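Side-chain contacts in nucleoside-diphosphate-sugar epimerase (Pseudomonas aeruginosa, PDB 2X4G), which probably acts as an NAD-dependent epimerase, dehydratase or dehydrogenase on a nucleotide sugar or related substrate, its true reaction being unproven: residues Arg73-Leu78 against Asn107-Ala112; Leu19-Leu24 against Leu40-Arg45; Ala256-Gln261 against Asp325-Ala330. All blocks are in the same frame, centred on the assembly; numbering follows the deposited sequence.

Interaction 1: Arg73-Leu78 against Asn107-Ala112; sequences RALRGL and NPFYAA
Leu75 and Ala112 mark the closest backbone approach, 7.5 Å between their CA atoms, where the turn leaving helix 68-74 comes up to the C-terminal half of helix 98-116. Leu75, the first residue past the helical conformation, reaches across alone from its side. Its CG stands anti to the carbonyl carbon (chi1 -63°), and CD1, extended away from CA, meets Ala112 CB at 3.7 Å. The same methyl lies 3.8 Å from Ala112 C, so it rests on helix backbone as well as on the alanine methyl. The other branch, Leu75 CD2, is more loosely placed, 4.4 Å from Phe109 CE1 and oblique to the ring. Both helices belong to the Rossmann-fold half and cover the same face of its parallel sheet, the face that carries Leu19 and Ile43. Leu75 packs on Ile43 and Phe109 on Leu19, while the Phe109 ring also meets that of Phe83 with the planes at about 45°. This wedge of aliphatic and aromatic groups is buried, and no hydrogen bond crosses it. Behind Leu75 the turn is tied to the helix end at Arg73 O, which accepts Arg76 N at 3.2 Å and Arg76 NH1 at 2.7 Å. The two donors arrive from opposite faces of the carbonyl plane, NH1 well above it with an N-H...O angle of 157°.

Interaction 2: Leu19-Leu24 against Leu40-Arg45; sequences LGATGL and LVLIHR
Leu19 and Ile43 lie side by side where the parallel strands 15-19 and 39-44 reach their C-terminal ends, with CA atoms 5.0 Å apart. This is the first beta-alpha-beta unit of a Rossmann fold, and the turn after Leu19 carries the start of the glycine-rich sequence that in this family normally wraps the pyrophosphate of NAD(P). Earlier in the strands Val41 is hydrogen-bonded through its backbone to Tyr16 and Val18; at this end Leu19 CA makes a nearly straight CA-H...O contact with Ile43 O, 3.5 Å long and 168° at the hydrogen. The two side chains stand on one face of the sheet and cross obliquely. With chi1 at -60°, Ile43 CG1 lies anti to the carbonyl carbon and CG2 anti to the backbone N, so that both branches reach Leu19: CD1 meets Leu19 CD1 at 3.7 Å, and CG2 comes to 4.0 Å from Leu19 CD2. Between them Leu19 CG sits 3.7 Å from Ile43 CB. Gly20, with positive phi, then opens a type I turn closed by Gly23 N to Gly20 O at 3.2 Å, and Gly23 is the N-cap of helix 24-35. That turn brings Ala21 to the other face of the sheet, where Leu42 also packs on Ala30 of the helix. At the far end of segment 40-45, His44 ND1 donates to Arg45 O at 2.9 Å, the oxygen lying near the ring plane. On the Leu42 side the contact is a single meeting of methyls, Ala21 CB on Leu42 CD2 at 3.7 Å.

Interaction 3: Ala256-Gln261 against Asp325-Ala330; sequences AELLGQ and DTLLRA
Leu258 projects from the last turn of helix 248-259 onto helix 323-336, and its two methyls are shared between Leu327 and Leu328. Its CG lies anti to the carbonyl carbon (chi1 -67°) and CD1 is anti to CA (chi2 173°), which carries that methyl to the far end of an extended chain. There CD1 meets Leu327 CB at 3.8 Å and Leu327 CD1 at 4.0 Å. Leu327 is itself extended, and the two side chains cross at about a right angle, the leading methyl of Leu258 lying against the flank of Leu327 rather than against one methyl alone. The second branch, Leu258 CD2, approaches Leu328 CG more loosely at 4.4 Å. The nearest CA atoms, those of Leu258 and Leu328, are 7.4 Å apart. Both helices lie in the C-terminal part of the chain, which in extended short-chain dehydrogenases forms the smaller, substrate-binding half beside the Rossmann domain. The contact spans from the buried Leu327, also packed on Arg254 and Ile255, to the exposed Leu328. One turn on, Ile331 continues the packing against Leu258. Just beyond Leu258 the chain turns out of the helix in a Schellman motif: Gln261 N bonds to Ala256 O at 2.9 Å and Gly260 N to Glu257 O at 3.3 Å, with Gly260 supplying the positive phi. Around helix 323-336 from the leucines, Arg329 bends at chi3 (-60°), bringing one guanidinium face over Asp325 O, offset toward the rim. Its NH1 makes a salt bridge to Asp218, whose OD1 also hydrogen-bonds Thr326 OG1.

From the N terminus the three contacts follow one another in series, none enclosing or crossing another. Interaction 2 comes first and closes a short loop of 15 residues, mostly helix 24-35. Interaction 1 then closes 28 residues containing strand 80-83, joining the turn after helix 68-74 to helix 98-116 on one sheet face. These two abut directly through Ile43 and Leu19, with Ala74 also against Ile43 and Leu78 on Val41, so they form one continuous patch of packing within the Rossmann half. Interaction 3 closes the longest loop, 63 residues, and ties together two helices of the C-terminal part. Its centre is about 40 Å from that of interaction 1, across the chain's centre, and about 28 Å from that of interaction 2.

Interaction 1: Arg73-Leu78 against Asn107-Ala112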
loop_
_atom_site.group_PDB
_atom_site.type_symbol
_atom_site.label_atom_id
_atom_site.label_comp_id
_atom_site.label_asym_id
_atom_site.label_seq_id
_atom_site.Cartn_x
_atom_site.Cartn_y
_atom_site.Cartn_z
ATOM N N ARG A 73 31.084 -12.952 21.051
ATOM C CA ARG A 73 31.331 -14.284 21.560
ATOM C C ARG A 73 31.030 -15.312 20.458
ATOM O O ARG A 73 31.821 -16.228 20.232
ATOM C CB ARG A 73 30.488 -14.537 22.820
ATOM C CG ARG A 73 30.728 -15.907 23.500
ATOM C CD ARG A 73 29.458 -16.389 24.216
ATOM N NE ARG A 73 29.143 -15.523 25.356
ATOM C CZ ARG A 73 27.960 -15.445 25.979
ATOM N NH1 ARG A 73 26.915 -16.175 25.578
ATOM N NH2 ARG A 73 27.824 -14.621 27.020
ATOM N N ALA A 74 29.917 -15.145 19.755
ATOM C CA ALA A 74 29.580 -16.053 18.664
ATOM C C ALA A 74 30.550 -15.966 17.480
ATOM O O ALA A 74 30.669 -16.916 16.713
ATOM C CB ALA A 74 28.158 -15.817 18.198
ATOM N N LEU A 75 31.234 -14.836 17.331
ATOM C CA LEU A 75 32.208 -14.651 16.255
ATOM C C LEU A 75 33.659 -15.015 16.642
ATOM O O LEU A 75 34.595 -14.785 15.865
ATOM C CB LEU A 75 32.161 -13.206 15.768
ATOM C CG LEU A 75 30.845 -12.750 15.136
ATOM C CD1 LEU A 75 30.881 -11.254 14.985
ATOM C CD2 LEU A 75 30.563 -13.423 13.784
ATOM N N ARG A 76 33.855 -15.585 17.832
ATOM C CA ARG A 76 35.186 -16.004 18.268
ATOM C C ARG A 76 35.700 -17.171 17.394
ATOM O O ARG A 76 34.931 -18.064 17.014
ATOM C CB ARG A 76 35.156 -16.419 19.748
ATOM C CG ARG A 76 34.552 -17.811 20.004
ATOM C CD ARG A 76 34.186 -18.049 21.471
ATOM N NE ARG A 76 33.576 -19.370 21.678
ATOM C CZ ARG A 76 32.275 -19.655 21.569
ATOM N NH1 ARG A 76 31.368 -18.726 21.265
ATOM N NH2 ARG A 76 31.862 -20.894 21.780
ATOM N N GLY A 77 36.996 -17.135 17.080
ATOM C CA GLY A 77 37.721 -18.291 16.562
ATOM C C GLY A 77 37.220 -18.818 15.239
ATOM O O GLY A 77 37.186 -20.034 15.017
ATOM N N LEU A 78 36.828 -17.892 14.370
ATOM C CA LEU A 78 36.361 -18.214 13.046
ATOM C C LEU A 78 37.418 -17.853 12.032
ATOM O O LEU A 78 38.175 -16.888 12.233
ATOM C CB LEU A 78 35.122 -17.405 12.717
ATOM C CG LEU A 78 33.841 -17.641 13.514
ATOM C CD1 LEU A 78 32.798 -16.660 12.990
ATOM C CD2 LEU A 78 33.341 -19.080 13.425
ATOM N N ASN A 107 24.846 -2.630 11.673
ATOM C CA ASN A 107 25.930 -1.874 12.276
ATOM C C ASN A 107 26.590 -2.601 13.452
ATOM O O ASN A 107 27.820 -2.647 13.528
ATOM C CB ASN A 107 25.506 -0.461 12.660
ATOM C CG ASN A 107 26.590 0.547 12.369
ATOM O OD1 ASN A 107 27.170 0.555 11.268
ATOM N ND2 ASN A 107 26.899 1.393 13.350
ATOM N N PRO A 108 25.789 -3.199 14.354
ATOM C CA PRO A 108 26.408 -3.928 15.457
ATOM C C PRO A 108 27.237 -5.125 14.989
ATOM O O PRO A 108 28.250 -5.458 15.604
ATOM C CB PRO A 108 25.205 -4.397 16.295
ATOM C CG PRO A 108 24.108 -3.492 15.940
ATOM C CD PRO A 108 24.325 -3.174 14.487
ATOM N N PHE A 109 26.800 -5.766 13.916
ATOM C CA PHE A 109 27.481 -6.939 13.398
ATOM C C PHE A 109 28.897 -6.573 13.007
ATOM O O PHE A 109 29.846 -7.259 13.367
ATOM C CB PHE A 109 26.709 -7.516 12.205
ATOM C CG PHE A 109 27.501 -8.484 11.382
ATOM C CD1 PHE A 109 27.673 -9.791 11.807
ATOM C CD2 PHE A 109 28.083 -8.083 10.192
ATOM C CE1 PHE A 109 28.404 -10.676 11.071
ATOM C CE2 PHE A 109 28.809 -8.961 9.451
ATOM C CZ PHE A 109 28.975 -10.268 9.890
ATOM N N TYR A 110 29.027 -5.480 12.270
ATOM C CA TYR A 110 30.333 -4.980 11.860
ATOM C C TYR A 110 31.158 -4.596 13.084
ATOM O O TYR A 110 32.349 -4.934 13.189
ATOM C CB TYR A 110 30.175 -3.780 10.939
ATOM C CG TYR A 110 29.627 -4.117 9.576
ATOM C CD1 TYR A 110 30.279 -5.005 8.747
ATOM C CD2 TYR A 110 28.465 -3.540 9.112
ATOM C CE1 TYR A 110 29.789 -5.316 7.488
ATOM C CE2 TYR A 110 27.966 -3.844 7.850
ATOM C CZ TYR A 110 28.636 -4.727 7.045
ATOM O OH TYR A 110 28.148 -5.014 5.798
ATOM N N ALA A 111 30.514 -3.903 14.014
ATOM C CA ALA A 111 31.121 -3.645 15.311
ATOM C C ALA A 111 31.723 -4.934 15.882
ATOM O O ALA A 111 32.917 -4.970 16.172
ATOM C CB ALA A 111 30.095 -3.052 16.281
ATOM N N ALA A 112 30.915 -5.992 16.006
ATOM C CA ALA A 112 31.373 -7.240 16.645
ATOM C C ALA A 112 32.468 -7.949 15.864
ATOM O O ALA A 112 33.305 -8.609 16.465
ATOM C CB ALA A 112 30.225 -8.180 16.889
#

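Interaction 2: Leu19-Leu24 against Leu40-Arg45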
loop_
_atom_site.group_PDB
_atom_site.type_symbol
_atom_site.label_atom_id
_atom_site.label_comp_id
_atom_site.label_asym_id
_atom_site.label_seq_id
_atom_site.Cartn_x
_atom_site.Cartn_y
_atom_site.Cartn_z
ATOM N N LEU A 19 25.326 -16.238 9.484
ATOM C CA LEU A 19 24.147 -15.652 10.129
ATOM C C LEU A 19 23.037 -15.675 9.127
ATOM O O LEU A 19 23.267 -15.363 7.960
ATOM C CB LEU A 19 24.376 -14.203 10.538
ATOM C CG LEU A 19 25.302 -14.080 11.748
ATOM C CD1 LEU A 19 26.773 -14.159 11.290
ATOM C CD2 LEU A 19 25.033 -12.828 12.553
ATOM N N GLY A 20 21.833 -16.013 9.579
ATOM C CA GLY A 20 20.664 -16.086 8.707
ATOM C C GLY A 20 20.618 -17.389 7.944
ATOM O O GLY A 20 20.105 -17.435 6.832
ATOM N N ALA A 21 21.123 -18.447 8.574
ATOM C CA ALA A 21 21.203 -19.774 7.987
ATOM C C ALA A 21 19.868 -20.445 7.702
ATOM O O ALA A 21 19.814 -21.395 6.928
ATOM C CB ALA A 21 22.009 -20.669 8.883
ATOM N N THR A 22 18.792 -19.981 8.313
ATOM C CA THR A 22 17.472 -20.588 8.095
ATOM C C THR A 22 16.770 -19.993 6.867
ATOM O O THR A 22 15.796 -20.555 6.387
ATOM C CB THR A 22 16.563 -20.412 9.318
ATOM O OG1 THR A 22 16.419 -19.020 9.583
ATOM C CG2 THR A 22 17.148 -21.087 10.539
ATOM N N GLY A 23 17.253 -18.858 6.368
ATOM C CA GLY A 23 16.754 -18.326 5.098
ATOM C C GLY A 23 17.248 -19.149 3.916
ATOM O O GLY A 23 18.172 -19.952 4.055
ATOM N N LEU A 24 16.660 -18.930 2.741
ATOM C CA LEU A 24 16.963 -19.735 1.560
ATOM C C LEU A 24 18.431 -19.671 1.213
ATOM O O LEU A 24 19.081 -20.692 1.033
ATOM C CB LEU A 24 16.143 -19.264 0.350
ATOM C CG LEU A 24 16.409 -19.953 -1.005
ATOM C CD1 LEU A 24 16.335 -21.475 -0.889
ATOM C CD2 LEU A 24 15.452 -19.420 -2.068
ATOM N N LEU A 40 31.398 -26.004 10.304
ATOM C CA LEU A 40 30.332 -25.041 10.103
ATOM C C LEU A 40 29.862 -24.516 11.432
ATOM O O LEU A 40 29.540 -25.297 12.341
ATOM C CB LEU A 40 29.172 -25.717 9.407
ATOM C CG LEU A 40 27.876 -24.949 9.267
ATOM C CD1 LEU A 40 28.097 -23.630 8.518
ATOM C CD2 LEU A 40 26.868 -25.881 8.560
ATOM N N VAL A 41 29.830 -23.196 11.549
ATOM C CA VAL A 41 29.196 -22.553 12.686
ATOM C C VAL A 41 27.959 -21.797 12.190
ATOM O O VAL A 41 28.000 -21.153 11.144
ATOM C CB VAL A 41 30.171 -21.602 13.421
ATOM C CG1 VAL A 41 29.444 -20.806 14.499
ATOM C CG2 VAL A 41 31.342 -22.397 14.018
ATOM N N LEU A 42 26.863 -21.907 12.933
ATOM C CA LEU A 42 25.632 -21.184 12.640
ATOM C C LEU A 42 25.326 -20.228 13.791
ATOM O O LEU A 42 25.074 -20.660 14.925
ATOM C CB LEU A 42 24.457 -22.151 12.477
ATOM C CG LEU A 42 24.608 -23.244 11.439
ATOM C CD1 LEU A 42 23.340 -24.080 11.357
ATOM C CD2 LEU A 42 24.968 -22.621 10.096
ATOM N N ILE A 43 25.375 -18.930 13.504
ATOM C CA ILE A 43 25.018 -17.921 14.485
ATOM C C ILE A 43 23.546 -17.589 14.268
ATOM O O ILE A 43 23.184 -17.096 13.219
ATOM C CB ILE A 43 25.898 -16.665 14.345
ATOM C CG1 ILE A 43 27.384 -17.017 14.545
ATOM C CG2 ILE A 43 25.494 -15.600 15.369
ATOM C CD1 ILE A 43 28.329 -15.909 14.129
ATOM N N HIS A 44 22.708 -17.878 15.260
ATOM C CA HIS A 44 21.264 -17.685 15.136
ATOM C C HIS A 44 20.635 -16.968 16.304
ATOM O O HIS A 44 21.155 -16.983 17.428
ATOM C CB HIS A 44 20.578 -19.029 15.028
ATOM C CG HIS A 44 20.696 -19.872 16.256
ATOM N ND1 HIS A 44 19.732 -19.891 17.241
ATOM C CD2 HIS A 44 21.644 -20.753 16.641
ATOM C CE1 HIS A 44 20.090 -20.732 18.193
ATOM N NE2 HIS A 44 21.244 -21.273 17.849
ATOM N N ARG A 45 19.483 -16.361 16.062
ATOM C CA ARG A 45 18.769 -15.739 17.169
ATOM C C ARG A 45 18.000 -16.820 17.946
ATOM O O ARG A 45 17.702 -17.888 17.410
ATOM C CB ARG A 45 17.923 -14.566 16.686
ATOM C CG ARG A 45 16.764 -14.879 15.820
ATOM C CD ARG A 45 16.235 -13.565 15.212
ATOM N NE ARG A 45 16.979 -13.197 14.006
ATOM C CZ ARG A 45 16.785 -12.084 13.285
ATOM N NH1 ARG A 45 15.870 -11.179 13.655
ATOM N NH2 ARG A 45 17.521 -11.869 12.184
#

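Interaction 3: Ala256-Gln261 against Asp325-Ala330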
loop_
_atom_site.group_PDB
_atom_site.type_symbol
_atom_site.label_atom_id
_atom_site.label_comp_id
_atom_site.label_asym_id
_atom_site.label_seq_id
_atom_site.Cartn_x
_atom_site.Cartn_y
_atom_site.Cartn_z
ATOM N N ALA A 256 4.936 -21.893 -15.672
ATOM C CA ALA A 256 3.600 -22.344 -16.088
ATOM C C ALA A 256 3.646 -23.704 -16.791
ATOM O O ALA A 256 2.922 -24.632 -16.434
ATOM C CB ALA A 256 2.945 -21.330 -16.984
ATOM N N GLU A 257 4.513 -23.832 -17.783
ATOM C CA GLU A 257 4.532 -25.044 -18.599
ATOM C C GLU A 257 4.842 -26.270 -17.751
ATOM O O GLU A 257 4.221 -27.327 -17.928
ATOM C CB GLU A 257 5.511 -24.889 -19.765
ATOM C CG GLU A 257 4.986 -23.923 -20.838
ATOM C CD GLU A 257 6.071 -23.399 -21.779
ATOM O OE1 GLU A 257 7.231 -23.871 -21.685
ATOM O OE2 GLU A 257 5.758 -22.510 -22.612
ATOM N N LEU A 258 5.778 -26.103 -16.812
ATOM C CA LEU A 258 6.186 -27.160 -15.899
ATOM C C LEU A 258 5.092 -27.520 -14.904
ATOM O O LEU A 258 4.968 -28.678 -14.528
ATOM C CB LEU A 258 7.428 -26.732 -15.143
ATOM C CG LEU A 258 8.673 -26.579 -16.009
ATOM C CD1 LEU A 258 9.796 -25.997 -15.175
ATOM C CD2 LEU A 258 9.043 -27.951 -16.622
ATOM N N LEU A 259 4.295 -26.545 -14.477
ATOM C CA LEU A 259 3.217 -26.816 -13.526
ATOM C C LEU A 259 1.947 -27.327 -14.197
ATOM O O LEU A 259 0.973 -27.647 -13.512
ATOM C CB LEU A 259 2.888 -25.563 -12.715
ATOM C CG LEU A 259 3.986 -25.110 -11.750
ATOM C CD1 LEU A 259 3.717 -23.694 -11.257
ATOM C CD2 LEU A 259 4.097 -26.096 -10.589
ATOM N N GLY A 260 1.964 -27.408 -15.528
ATOM C CA GLY A 260 0.782 -27.771 -16.311
ATOM C C GLY A 260 -0.302 -26.703 -16.281
ATOM O O GLY A 260 -1.485 -27.025 -16.338
ATOM N N GLN A 261 0.107 -25.434 -16.222
ATOM C CA GLN A 261 -0.806 -24.300 -16.030
ATOM C C GLN A 261 -0.740 -23.362 -17.234
ATOM O O GLN A 261 0.190 -23.462 -18.023
ATOM C CB GLN A 261 -0.389 -23.530 -14.782
ATOM C CG GLN A 261 -0.363 -24.358 -13.506
ATOM C CD GLN A 261 -1.651 -24.303 -12.723
ATOM O OE1 GLN A 261 -2.576 -23.571 -13.077
ATOM N NE2 GLN A 261 -1.712 -25.073 -11.636
ATOM N N ASP A 325 15.921 -27.589 -14.344
ATOM C CA ASP A 325 16.258 -28.449 -13.214
ATOM C C ASP A 325 16.068 -27.670 -11.910
ATOM O O ASP A 325 15.625 -28.226 -10.915
ATOM C CB ASP A 325 17.690 -28.987 -13.329
ATOM C CG ASP A 325 17.898 -29.833 -14.581
ATOM O OD1 ASP A 325 17.553 -31.024 -14.579
ATOM O OD2 ASP A 325 18.405 -29.304 -15.592
ATOM N N THR A 326 16.380 -26.377 -11.937
ATOM C CA THR A 326 16.216 -25.518 -10.767
ATOM C C THR A 326 14.749 -25.302 -10.499
ATOM O O THR A 326 14.283 -25.539 -9.394
ATOM C CB THR A 326 16.841 -24.164 -10.992
ATOM O OG1 THR A 326 18.242 -24.332 -11.177
ATOM C CG2 THR A 326 16.581 -23.262 -9.835
ATOM N N LEU A 327 14.021 -24.869 -11.517
ATOM C CA LEU A 327 12.593 -24.683 -11.374
ATOM C C LEU A 327 11.867 -25.958 -10.981
ATOM O O LEU A 327 10.887 -25.867 -10.273
ATOM C CB LEU A 327 11.947 -24.138 -12.649
ATOM C CG LEU A 327 12.509 -22.851 -13.222
ATOM C CD1 LEU A 327 11.720 -22.507 -14.468
ATOM C CD2 LEU A 327 12.478 -21.757 -12.175
ATOM N N LEU A 328 12.306 -27.130 -11.445
ATOM C CA LEU A 328 11.672 -28.396 -11.019
ATOM C C LEU A 328 11.974 -28.767 -9.567
ATOM O O LEU A 328 11.146 -29.388 -8.901
ATOM C CB LEU A 328 12.042 -29.559 -11.936
ATOM C CG LEU A 328 11.091 -29.710 -13.132
ATOM C CD1 LEU A 328 11.661 -30.623 -14.203
ATOM C CD2 LEU A 328 9.741 -30.213 -12.661
ATOM N N ARG A 329 13.140 -28.391 -9.068
ATOM C CA ARG A 329 13.560 -28.838 -7.755
ATOM C C ARG A 329 12.815 -28.006 -6.729
ATOM O O ARG A 329 12.381 -28.510 -5.693
ATOM C CB ARG A 329 15.060 -28.661 -7.610
ATOM C CG ARG A 329 15.729 -29.605 -6.642
ATOM C CD ARG A 329 17.185 -29.228 -6.441
ATOM N NE ARG A 329 17.898 -29.280 -7.720
ATOM C CZ ARG A 329 18.632 -28.296 -8.252
ATOM N NH1 ARG A 329 18.832 -27.132 -7.631
ATOM N NH2 ARG A 329 19.195 -28.500 -9.432
ATOM N N ALA A 330 12.662 -26.724 -7.046
ATOM C CA ALA A 330 11.832 -25.824 -6.279
ATOM C C ALA A 330 10.400 -26.322 -6.290
ATOM O O ALA A 330 9.782 -26.516 -5.240
ATOM C CB ALA A 330 11.911 -24.415 -6.849
#